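Local coordinates for protein TRAP dicarboxylate transporter, DctP subunit (Anaerococcus prevoti, PDB 4N91) that binds D-glucuronate as the solute-binding component of a TRAP transporter, probably handing the sugar acid on for uptake, at residues A[285-288]-A[289-292]. Numbering follows the deposited sequence.
Sequences KEKA and SEMG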
loop_
_atom_site.group_PDB
_atom_site.type_symbol
_atom_site.label_atom_id
_atom_site.label_comp_id
_atom_site.label_asym_id
_atom_site.label_seq_id
_atom_site.Cartn_x
_atom_site.Cartn_y
_atom_site.Cartn_z
ATOM N N LYS A 285 -7.756 -5.608 14.974
ATOM C CA LYS A 285 -7.738 -7.037 15.282
ATOM C C LYS A 285 -8.818 -7.358 16.319
ATOM O O LYS A 285 -9.501 -8.368 16.208
ATOM C CB LYS A 285 -6.382 -7.484 15.806
ATOM C CG LYS A 285 -5.260 -7.433 14.784
ATOM C CD LYS A 285 -3.965 -7.865 15.446
ATOM C CE LYS A 285 -2.762 -7.341 14.724
ATOM N NZ LYS A 285 -1.532 -7.704 15.476
ATOM N N GLU A 286 -8.968 -6.493 17.320
ATOM C CA GLU A 286 -9.930 -6.726 18.390
ATOM C C GLU A 286 -11.365 -6.609 17.871
ATOM O O GLU A 286 -12.229 -7.453 18.166
ATOM C CB GLU A 286 -9.674 -5.749 19.539
ATOM C CG GLU A 286 -10.845 -5.596 20.518
ATOM C CD GLU A 286 -11.152 -6.872 21.276
ATOM O OE1 GLU A 286 -10.307 -7.795 21.255
ATOM O OE2 GLU A 286 -12.240 -6.954 21.895
ATOM N N LYS A 287 -11.625 -5.569 17.093
ATOM C CA LYS A 287 -12.946 -5.344 16.540
ATOM C C LYS A 287 -13.327 -6.484 15.575
ATOM O O LYS A 287 -14.466 -6.956 15.580
ATOM C CB LYS A 287 -12.998 -3.979 15.855
ATOM C CG LYS A 287 -14.250 -3.713 15.035
ATOM C CD LYS A 287 -15.436 -3.266 15.878
ATOM C CE LYS A 287 -16.710 -3.180 15.028
ATOM N NZ LYS A 287 -16.469 -2.568 13.679
ATOM N N ALA A 288 -12.367 -6.947 14.776
ATOM C CA ALA A 288 -12.615 -8.095 13.888
ATOM C C ALA A 288 -13.024 -9.332 14.696
ATOM O O ALA A 288 -13.988 -10.028 14.361
ATOM C CB ALA A 288 -11.386 -8.389 13.044
ATOM N N SER A 289 -12.309 -9.597 15.780
ATOM C CA SER A 289 -12.683 -10.705 16.648
ATOM C C SER A 289 -14.123 -10.547 17.133
ATOM O O SER A 289 -14.910 -11.487 17.101
ATOM C CB SER A 289 -11.731 -10.791 17.832
ATOM O OG SER A 289 -10.466 -11.259 17.410
ATOM N N GLU A 290 -14.481 -9.338 17.547
ATOM C CA GLU A 290 -15.808 -9.088 18.068
ATOM C C GLU A 290 -16.880 -9.249 16.992
ATOM O O GLU A 290 -18.008 -9.620 17.305
ATOM C CB GLU A 290 -15.882 -7.687 18.681
ATOM C CG GLU A 290 -15.007 -7.507 19.903
ATOM C CD GLU A 290 -15.013 -6.070 20.413
ATOM O OE1 GLU A 290 -15.459 -5.168 19.672
ATOM O OE2 GLU A 290 -14.569 -5.845 21.552
HETATM N N MSE A 291 -16.513 -8.993 15.735
HETATM C CA MSE A 291 -17.397 -9.141 14.584
HETATM C C MSE A 291 -17.571 -10.611 14.180
HETATM O O MSE A 291 -18.365 -10.926 13.298
HETATM C CB MSE A 291 -16.828 -8.395 13.372
HETATM C CG MSE A 291 -16.937 -6.912 13.417
HETATM SE SE MSE A 291 -15.896 -6.215 11.906
HETATM C CE MSE A 291 -16.948 -6.955 10.482
ATOM N N GLY A 292 -16.792 -11.505 14.772
ATOM C CA GLY A 292 -16.892 -12.914 14.435
ATOM C C GLY A 292 -15.819 -13.420 13.490
ATOM O O GLY A 292 -15.885 -14.551 13.011
#
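The backbone N of Met291 donates to Lys287 O at 2.9 Å and more weakly to Ala288 O, a bifurcated arrangement in which the alpha-helical i to i-4 bond shares its N-H with a weak i to i-3 bond. This fork comes just before a Schellman motif that closes the long helix 256-290: Gly292 takes a positive phi of 101°, and its N bonds back to Ser289 O at 3.0 Å. Immediately before the fork the helical bonds are ordinary, with Glu290 N bonded to Glu286 O at 3.0 Å and Ser289 N to Lys285 O. The latter carbonyl may also receive the Ser289 hydroxyl, but at 3.3 Å from Ser289 OG to Lys285 O this would be weak.

On the solvent side, the carboxylates of Glu286 and Glu290 cross with their planes 82° apart. Glu286 OE2 and Glu290 OE2 lie 2.6 Å from each other, and two negative charges so near would tend to raise the pKa of one of the acids. Glu286 reaches this point because its CG lies anti to the backbone N (chi1 162°) and the chain then bends at chi2, while Glu290 extends straight from CG.

Lys287 and selenomethionine Met291 cross at an angle on another face. The lysine bends at chi2 and chi4, placing Lys287 CE 4.1 Å from Met291 CG and NZ beside the selenium. Thr221 of helix 218-221 touches both side chains, and buried Ala288 packs on Leu220 and on Phe295, joining the helix end to strand 294-296, an outermost strand of its mixed sheet. Within the turn, Met291 O accepts a hydrogen bond from Lys230 NZ, while the Met291 CB lies 3.4 Å from Ala288 O.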